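Local coordinates for EtuB protein (Clostridium kluyveri DSM 555, PDB 3IO0), which probably helps build the shell of a bacterial microcompartment associated with ethanol utilisation, as a trimer whose chains each carry a tandem repeat of the microcompartment domain, at residues G62-V67 with V93-R98; K136-P141 with L172-S177; F146-A151 with E188-I193. One frame throughout, in Å; residues are numbered along the deposited sequence.

Overall arrangement
The three contacts follow the tandem construction of the chain: interaction 1 lies in the first microcompartment repeat, interactions 2 and 3 in the second. Interactions 2 and 3 have centres about 9 Å apart and share a sheet, in which strands 171-176 and 189-195 are neighbours; their segments alternate along the chain, and Ile173 N probably donates a hydrogen bond to Thr192 O at 2.7 Å. Interaction 1 is more remote, its centre about 24 Å from that of interaction 2 and about 27 Å from that of interaction 3, on the opposite side of the chain's centre from the latter. Even so, interactions 1 and 2 touch across the repeats, the closest atoms being Lys136 CE and Val67 O at 3.6 Å.

Interaction 1 of 3, residues G62-V67 with V93-R98; sequences GTNTEV and VSDARR
Thr63 and Arg98 slide past each other in opposite directions, the methyl CG2 of Thr63 lying 4.1 Å from Arg98 CG in the aliphatic part of the arginine. With CG of Arg98 anti to its backbone N (chi1 -171°), it is the start of that side chain, not the guanidinium, that meets the threonine. Asn64 comes up beside Asp95: its CB is 4.2 Å from Asp95 CG, a loose approach of a methylene to a carboxylate. Thr65 works from the next position, placing CG2 3.7 Å from the backbone O of Asp95 and 4.0 Å from Ala96 CA, so its methyl rests on the helix backbone. No hydrogen bond crosses between the segments. The two threonine hydroxyls are instead used within 62-67, Thr65 OG1 donating to Thr63 OG1 at 2.6 Å, while Asn64 between them is the centre of an inverse gamma turn. Thr63 OG1 is also hydrogen-bonded to Ala59 O in helix 50-61, and Thr63 and Thr65 both pack on Ala99, the residue after Arg98. Within the first microcompartment domain, the contact thus sets the connection from helix 50-61 into strand 66-71 against the start of helix 93-111, with Ala90 of strand 84-90 touching both Thr65 and Asp95.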
loop_
_atom_site.group_PDB
_atom_site.type_symbol
_atom_site.label_atom_id
_atom_site.label_comp_id
_atom_site.label_asym_id
_atom_site.label_seq_id
_atom_site.Cartn_x
_atom_site.Cartn_y
_atom_site.Cartn_z
ATOM N N GLY A 62 25.692 3.736 -20.059
ATOM C CA GLY A 62 26.982 4.382 -19.924
ATOM C C GLY A 62 28.005 3.644 -19.082
ATOM O O GLY A 62 29.113 4.136 -18.903
ATOM N N THR A 63 27.659 2.472 -18.560
ATOM C CA THR A 63 28.562 1.776 -17.637
ATOM C C THR A 63 28.569 0.262 -17.797
ATOM O O THR A 63 27.708 -0.331 -18.476
ATOM C CB THR A 63 28.175 2.037 -16.184
ATOM O OG1 THR A 63 26.813 1.627 -15.989
ATOM C CG2 THR A 63 28.346 3.519 -15.816
ATOM N N ASN A 64 29.537 -0.366 -17.142
ATOM C CA ASN A 64 29.616 -1.809 -17.148
ATOM C C ASN A 64 28.795 -2.403 -16.002
ATOM O O ASN A 64 29.332 -3.095 -15.119
ATOM C CB ASN A 64 31.074 -2.268 -17.078
ATOM C CG ASN A 64 31.233 -3.750 -17.369
ATOM O OD1 ASN A 64 30.285 -4.437 -17.749
ATOM N ND2 ASN A 64 32.436 -4.244 -17.194
ATOM N N THR A 65 27.493 -2.145 -16.019
ATOM C CA THR A 65 26.621 -2.639 -14.957
ATOM C C THR A 65 25.457 -3.513 -15.456
ATOM O O THR A 65 25.151 -3.567 -16.652
ATOM C CB THR A 65 26.093 -1.484 -14.116
ATOM O OG1 THR A 65 25.626 -0.454 -14.990
ATOM C CG2 THR A 65 27.201 -0.920 -13.242
ATOM N N GLU A 66 24.827 -4.225 -14.531
ATOM C CA GLU A 66 23.653 -5.025 -14.856
ATOM C C GLU A 66 22.587 -4.791 -13.789
ATOM O O GLU A 66 22.860 -4.172 -12.756
ATOM C CB GLU A 66 24.013 -6.499 -14.951
ATOM C CG GLU A 66 24.888 -6.857 -16.130
ATOM C CD GLU A 66 25.024 -8.367 -16.303
ATOM O OE1 GLU A 66 25.183 -9.078 -15.281
ATOM O OE2 GLU A 66 24.967 -8.842 -17.462
ATOM N N VAL A 67 21.374 -5.269 -14.047
ATOM C CA VAL A 67 20.259 -4.984 -13.165
ATOM C C VAL A 67 20.009 -6.170 -12.244
ATOM O O VAL A 67 19.674 -7.265 -12.697
ATOM C CB VAL A 67 19.003 -4.623 -13.976
ATOM C CG1 VAL A 67 17.772 -4.589 -13.087
ATOM C CG2 VAL A 67 19.199 -3.287 -14.699
ATOM N N VAL A 93 33.285 -2.198 -7.853
ATOM C CA VAL A 93 32.550 -1.158 -7.136
ATOM C C VAL A 93 32.495 0.177 -7.874
ATOM O O VAL A 93 31.466 0.851 -7.853
ATOM C CB VAL A 93 33.158 -0.901 -5.751
ATOM C CG1 VAL A 93 32.079 -0.495 -4.787
ATOM C CG2 VAL A 93 33.901 -2.159 -5.240
ATOM N N SER A 94 33.595 0.561 -8.520
ATOM C CA SER A 94 33.681 1.884 -9.150
ATOM C C SER A 94 32.795 1.979 -10.378
ATOM O O SER A 94 32.330 3.070 -10.721
ATOM C CB SER A 94 35.119 2.243 -9.514
ATOM O OG SER A 94 35.626 1.322 -10.458
ATOM N N ASP A 95 32.580 0.841 -11.040
ATOM C CA ASP A 95 31.603 0.757 -12.120
ATOM C C ASP A 95 30.193 1.016 -11.582
ATOM O O ASP A 95 29.433 1.802 -12.151
ATOM C CB ASP A 95 31.662 -0.611 -12.798
ATOM C CG ASP A 95 32.910 -0.800 -13.655
ATOM O OD1 ASP A 95 33.321 0.162 -14.347
ATOM O OD2 ASP A 95 33.460 -1.929 -13.645
ATOM N N ALA A 96 29.860 0.356 -10.475
ATOM C CA ALA A 96 28.585 0.569 -9.808
ATOM C C ALA A 96 28.452 2.013 -9.338
ATOM O O ALA A 96 27.431 2.657 -9.601
ATOM C CB ALA A 96 28.416 -0.395 -8.652
ATOM N N ARG A 97 29.486 2.525 -8.668
ATOM C CA ARG A 97 29.475 3.902 -8.174
ATOM C C ARG A 97 29.247 4.885 -9.321
ATOM O O ARG A 97 28.430 5.798 -9.227
ATOM C CB ARG A 97 30.773 4.223 -7.418
ATOM C CG ARG A 97 30.822 5.641 -6.840
ATOM C CD ARG A 97 31.845 5.824 -5.738
ATOM N NE ARG A 97 31.447 6.948 -4.892
ATOM C CZ ARG A 97 31.176 6.862 -3.587
ATOM N NH1 ARG A 97 31.279 5.705 -2.945
ATOM N NH2 ARG A 97 30.798 7.938 -2.911
ATOM N N ARG A 98 29.973 4.665 -10.408
ATOM C CA ARG A 98 29.899 5.495 -11.593
ATOM C C ARG A 98 28.462 5.570 -12.140
ATOM O O ARG A 98 27.963 6.658 -12.452
ATOM C CB ARG A 98 30.873 4.931 -12.621
ATOM C CG ARG A 98 31.102 5.780 -13.831
ATOM C CD ARG A 98 32.026 5.035 -14.817
ATOM N NE ARG A 98 33.387 5.565 -14.786
ATOM C CZ ARG A 98 33.711 6.789 -15.210
ATOM N NH1 ARG A 98 32.770 7.609 -15.681
ATOM N NH2 ARG A 98 34.969 7.205 -15.155
#

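Interaction 2 of 3, residues K136-P141 with L172-S177; sequences KAFGAP and LITYGS
Pro141 and Ile173 make the apolar part of this contact in the second microcompartment domain, reaching toward each other tip to tip: Ile173 CD1 stands 3.7 Å from Pro141 CD and nearly as close to CG of the same ring. The other branch of Ile173 meets backbone. With CG2 anti to the backbone N, this methyl lies 3.6 Å from Phe138 O and 3.7 Å from Gly139 O, where the chain leaves helix 132-138 through the positive phi of Gly139 (68°). A third group of contacts pairs an aromatic ring with a hydroxyl. The side chains of Phe138 and Thr174 cross at about a right angle, and Thr174 OG1 approaches the ring obliquely, 3.6 Å from CD1. Strand 171-176 carries a classic beta bulge here, since Ile173 and Thr174 both face Thr192 of strand 189-195; the irregularity lets two consecutive side chains point toward the same helix end. No hydrogen bond joins the two segments. With methyls set against carbonyl oxygens and a proline ring, and the Thr174 hydroxyl against the phenyl ring and Phe138 O, the contact between these segments rests on van der Waals fit; the backbone bonds of Ile173 and Thr174 go to Thr192.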
loop_
_atom_site.group_PDB
_atom_site.type_symbol
_atom_site.label_atom_id
_atom_site.label_comp_id
_atom_site.label_asym_id
_atom_site.label_seq_id
_atom_site.Cartn_x
_atom_site.Cartn_y
_atom_site.Cartn_z
ATOM N N LYS A 136 13.912 -5.192 -18.059
ATOM C CA LYS A 136 13.620 -5.994 -16.884
ATOM C C LYS A 136 12.263 -5.614 -16.260
ATOM O O LYS A 136 11.509 -6.487 -15.828
ATOM C CB LYS A 136 14.773 -5.906 -15.873
ATOM C CG LYS A 136 14.630 -6.794 -14.636
ATOM C CD LYS A 136 15.839 -7.715 -14.513
ATOM C CE LYS A 136 16.170 -8.075 -13.061
ATOM N NZ LYS A 136 15.121 -8.909 -12.395
ATOM N N ALA A 137 11.950 -4.323 -16.230
ATOM C CA ALA A 137 10.756 -3.853 -15.535
ATOM C C ALA A 137 9.483 -4.162 -16.315
ATOM O O ALA A 137 8.467 -4.514 -15.733
ATOM C CB ALA A 137 10.852 -2.352 -15.250
ATOM N N PHE A 138 9.557 -4.045 -17.637
ATOM C CA PHE A 138 8.367 -3.997 -18.466
ATOM C C PHE A 138 8.440 -4.901 -19.667
ATOM O O PHE A 138 7.440 -5.077 -20.362
ATOM C CB PHE A 138 8.179 -2.588 -18.991
ATOM C CG PHE A 138 7.922 -1.575 -17.936
ATOM C CD1 PHE A 138 6.838 -1.702 -17.081
ATOM C CD2 PHE A 138 8.738 -0.461 -17.827
ATOM C CE1 PHE A 138 6.579 -0.744 -16.108
ATOM C CE2 PHE A 138 8.494 0.509 -16.860
ATOM C CZ PHE A 138 7.409 0.368 -15.995
ATOM N N GLY A 139 9.620 -5.447 -19.930
ATOM C CA GLY A 139 9.834 -6.219 -21.140
ATOM C C GLY A 139 9.778 -5.327 -22.364
ATOM O O GLY A 139 9.290 -5.733 -23.420
ATOM N N ALA A 140 10.264 -4.095 -22.209
ATOM C CA ALA A 140 10.315 -3.123 -23.295
ATOM C C ALA A 140 11.133 -3.703 -24.423
ATOM O O ALA A 140 12.185 -4.283 -24.168
ATOM C CB ALA A 140 10.940 -1.840 -22.818
ATOM N N PRO A 141 10.634 -3.585 -25.670
ATOM C CA PRO A 141 11.433 -3.982 -26.825
ATOM C C PRO A 141 12.766 -3.244 -26.784
ATOM O O PRO A 141 12.802 -2.000 -26.790
ATOM C CB PRO A 141 10.583 -3.526 -28.016
ATOM C CG PRO A 141 9.202 -3.502 -27.508
ATOM C CD PRO A 141 9.299 -3.101 -26.070
ATOM N N LEU A 172 1.410 -1.626 -27.500
ATOM C CA LEU A 172 1.083 -1.600 -26.078
ATOM C C LEU A 172 1.934 -2.650 -25.402
ATOM O O LEU A 172 1.761 -3.834 -25.647
ATOM C CB LEU A 172 -0.385 -1.945 -25.850
ATOM C CG LEU A 172 -1.144 -1.463 -24.603
ATOM C CD1 LEU A 172 -2.030 -2.593 -24.071
ATOM C CD2 LEU A 172 -0.246 -0.940 -23.498
ATOM N N ILE A 173 2.857 -2.223 -24.550
ATOM C CA ILE A 173 3.786 -3.163 -23.935
ATOM C C ILE A 173 3.318 -3.574 -22.546
ATOM O O ILE A 173 3.390 -4.749 -22.197
ATOM C CB ILE A 173 5.237 -2.618 -23.942
ATOM C CG1 ILE A 173 5.645 -2.221 -25.358
ATOM C CG2 ILE A 173 6.233 -3.631 -23.382
ATOM C CD1 ILE A 173 5.618 -3.350 -26.351
ATOM N N THR A 174 2.809 -2.618 -21.778
ATOM C CA THR A 174 2.352 -2.885 -20.414
ATOM C C THR A 174 1.027 -2.203 -20.125
ATOM O O THR A 174 0.886 -1.006 -20.369
ATOM C CB THR A 174 3.391 -2.377 -19.380
ATOM O OG1 THR A 174 4.583 -3.173 -19.464
ATOM C CG2 THR A 174 2.832 -2.417 -17.963
ATOM N N TYR A 175 0.058 -2.952 -19.610
ATOM C CA TYR A 175 -1.137 -2.336 -19.029
ATOM C C TYR A 175 -1.169 -2.623 -17.538
ATOM O O TYR A 175 -1.167 -3.779 -17.128
ATOM C CB TYR A 175 -2.420 -2.821 -19.706
ATOM C CG TYR A 175 -3.675 -2.423 -18.966
ATOM C CD1 TYR A 175 -4.320 -1.214 -19.232
ATOM C CD2 TYR A 175 -4.214 -3.249 -17.993
ATOM C CE1 TYR A 175 -5.478 -0.838 -18.549
ATOM C CE2 TYR A 175 -5.361 -2.891 -17.302
ATOM C CZ TYR A 175 -5.997 -1.687 -17.585
ATOM O OH TYR A 175 -7.141 -1.353 -16.880
ATOM N N GLY A 176 -1.186 -1.579 -16.725
ATOM C CA GLY A 176 -1.153 -1.753 -15.284
ATOM C C GLY A 176 -2.279 -0.986 -14.641
ATOM O O GLY A 176 -2.460 0.201 -14.915
ATOM N N SER A 177 -3.043 -1.672 -13.796
ATOM C CA SER A 177 -4.152 -1.075 -13.067
ATOM C C SER A 177 -3.885 -1.254 -11.569
ATOM O O SER A 177 -2.909 -1.922 -11.198
ATOM C CB SER A 177 -5.440 -1.768 -13.470
ATOM O OG SER A 177 -5.410 -3.112 -13.045
#

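Interaction 3 of 3, residues F146-A151 with E188-I193; sequences FGIMHA and EILITI
Met149 and Ile191 form one of the hydrogen-bonded pairs of an antiparallel beta ladder, in which the central strand 145-152 of the second microcompartment domain's sheet runs beside strand 189-195; the axes of segments 146-151 and 189-193 come within 4.6 Å and run at 169°. Four clear backbone bonds lie between the pairs Gly147/Ile193 and Met149/Ile191. Gly147 N donates to Ile193 O at 2.7 Å and Gly147 O receives Ile193 N in return; Met149 N then gives to Ile191 O, and Ile191 N to Met149 O, with N-H...O angles no lower than 154°. Side-chain packing is dense on the face of Met149, Ile191 and Ile193. The bend of Met149 at chi3 sets CE against two neighbours at once, 3.6 Å from both Ile191 CG2 and Ile193 CD1, and helix 154-167 closes over this layer through Val160, Ala161, Ala164 and Leu165. The other face is more mixed: Ile148 CG2 meets Leu190 CD1 at a looser 4.1 Å, and the same leucine methyl lies 3.8 Å from His150 CD2. Every residue of the contact is buried, so the contrast is one of looser packing rather than of a solvent side. On this second face the polar ends look to other partners: Glu188 OE1 is hydrogen-bonded to Thr186 OG1, and His150 NE2 weakly to Glu123 OE1. Between His150 and Glu188 themselves, ring and carboxylate lie side by side with planes 46° apart, and ND1 comes within 3.1 Å of OE2 at an angle too poor for a hydrogen bond.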
loop_
_atom_site.group_PDB
_atom_site.type_symbol
_atom_site.label_atom_id
_atom_site.label_comp_id
_atom_site.label_asym_id
_atom_site.label_seq_id
_atom_site.Cartn_x
_atom_site.Cartn_y
_atom_site.Cartn_z
ATOM N N PHE A 146 10.650 4.228 -26.273
ATOM C CA PHE A 146 9.802 3.705 -25.209
ATOM C C PHE A 146 9.098 4.831 -24.470
ATOM O O PHE A 146 9.702 5.877 -24.213
ATOM C CB PHE A 146 10.662 2.884 -24.245
ATOM C CG PHE A 146 9.884 2.066 -23.266
ATOM C CD1 PHE A 146 9.061 1.037 -23.695
ATOM C CD2 PHE A 146 10.003 2.303 -21.903
ATOM C CE1 PHE A 146 8.347 0.275 -22.784
ATOM C CE2 PHE A 146 9.291 1.545 -20.972
ATOM C CZ PHE A 146 8.466 0.529 -21.415
ATOM N N GLY A 147 7.828 4.615 -24.131
ATOM C CA GLY A 147 7.053 5.604 -23.379
ATOM C C GLY A 147 6.412 5.054 -22.114
ATOM O O GLY A 147 5.998 3.887 -22.086
ATOM N N ILE A 148 6.329 5.887 -21.071
ATOM C CA ILE A 148 5.658 5.508 -19.826
ATOM C C ILE A 148 4.618 6.547 -19.388
ATOM O O ILE A 148 4.909 7.741 -19.309
ATOM C CB ILE A 148 6.658 5.265 -18.688
ATOM C CG1 ILE A 148 7.660 4.184 -19.086
ATOM C CG2 ILE A 148 5.931 4.889 -17.389
ATOM C CD1 ILE A 148 8.872 4.153 -18.208
ATOM N N MET A 149 3.413 6.074 -19.091
ATOM C CA MET A 149 2.278 6.927 -18.783
ATOM C C MET A 149 1.634 6.462 -17.510
ATOM O O MET A 149 1.445 5.256 -17.321
ATOM C CB MET A 149 1.202 6.721 -19.832
ATOM C CG MET A 149 1.219 7.653 -20.981
ATOM S SD MET A 149 0.409 6.784 -22.320
ATOM C CE MET A 149 1.831 5.948 -22.998
ATOM N N HIS A 150 1.248 7.410 -16.662
ATOM C CA HIS A 150 0.257 7.131 -15.645
ATOM C C HIS A 150 -0.286 8.413 -15.061
ATOM O O HIS A 150 0.335 9.471 -15.172
ATOM C CB HIS A 150 0.808 6.221 -14.549
ATOM C CG HIS A 150 1.967 6.801 -13.817
ATOM N ND1 HIS A 150 1.820 7.737 -12.817
ATOM C CD2 HIS A 150 3.295 6.585 -13.938
ATOM C CE1 HIS A 150 3.010 8.075 -12.353
ATOM N NE2 HIS A 150 3.922 7.394 -13.022
ATOM N N ALA A 151 -1.468 8.314 -14.468
ATOM C CA ALA A 151 -2.051 9.414 -13.721
ATOM C C ALA A 151 -2.906 8.872 -12.572
ATOM O O ALA A 151 -3.424 7.741 -12.639
ATOM C CB ALA A 151 -2.861 10.301 -14.630
ATOM N N GLU A 188 -3.540 4.387 -9.840
ATOM C CA GLU A 188 -3.121 4.781 -11.179
ATOM C C GLU A 188 -3.562 3.784 -12.233
ATOM O O GLU A 188 -3.746 2.597 -11.944
ATOM C CB GLU A 188 -1.598 4.860 -11.254
ATOM C CG GLU A 188 -0.914 5.806 -10.288
ATOM C CD GLU A 188 0.558 5.470 -10.130
ATOM O OE1 GLU A 188 0.896 4.265 -10.124
ATOM O OE2 GLU A 188 1.385 6.401 -10.013
ATOM N N ILE A 189 -3.725 4.275 -13.462
ATOM C CA ILE A 189 -3.625 3.422 -14.653
ATOM C C ILE A 189 -2.291 3.731 -15.330
ATOM O O ILE A 189 -1.999 4.886 -15.634
ATOM C CB ILE A 189 -4.805 3.614 -15.640
ATOM C CG1 ILE A 189 -6.091 3.020 -15.063
ATOM C CG2 ILE A 189 -4.489 3.001 -16.999
ATOM C CD1 ILE A 189 -6.126 1.512 -15.045
ATOM N N LEU A 190 -1.475 2.698 -15.530
ATOM C CA LEU A 190 -0.185 2.841 -16.203
ATOM C C LEU A 190 -0.174 2.145 -17.555
ATOM O O LEU A 190 -0.729 1.059 -17.712
ATOM C CB LEU A 190 0.952 2.308 -15.332
ATOM C CG LEU A 190 2.374 2.349 -15.903
ATOM C CD1 LEU A 190 3.367 2.931 -14.895
ATOM C CD2 LEU A 190 2.806 0.982 -16.380
ATOM N N ILE A 191 0.464 2.784 -18.525
ATOM C CA ILE A 191 0.593 2.234 -19.863
ATOM C C ILE A 191 2.044 2.362 -20.275
ATOM O O ILE A 191 2.736 3.309 -19.894
ATOM C CB ILE A 191 -0.446 2.886 -20.848
ATOM C CG1 ILE A 191 -1.707 2.054 -20.836
ATOM C CG2 ILE A 191 0.010 2.970 -22.297
ATOM C CD1 ILE A 191 -1.430 0.601 -20.716
ATOM N N THR A 192 2.509 1.378 -21.021
ATOM C CA THR A 192 3.873 1.358 -21.480
ATOM C C THR A 192 3.853 1.109 -22.971
ATOM O O THR A 192 3.144 0.224 -23.455
ATOM C CB THR A 192 4.661 0.324 -20.698
ATOM O OG1 THR A 192 5.502 1.012 -19.775
ATOM C CG2 THR A 192 5.498 -0.542 -21.585
ATOM N N ILE A 193 4.627 1.904 -23.696
ATOM C CA ILE A 193 4.473 1.998 -25.144
ATOM C C ILE A 193 5.804 1.937 -25.898
ATOM O O ILE A 193 6.809 2.480 -25.428
ATOM C CB ILE A 193 3.555 3.214 -25.466
ATOM C CG1 ILE A 193 2.224 2.676 -25.959
ATOM C CG2 ILE A 193 4.170 4.256 -26.414
ATOM C CD1 ILE A 193 1.066 3.574 -25.647
#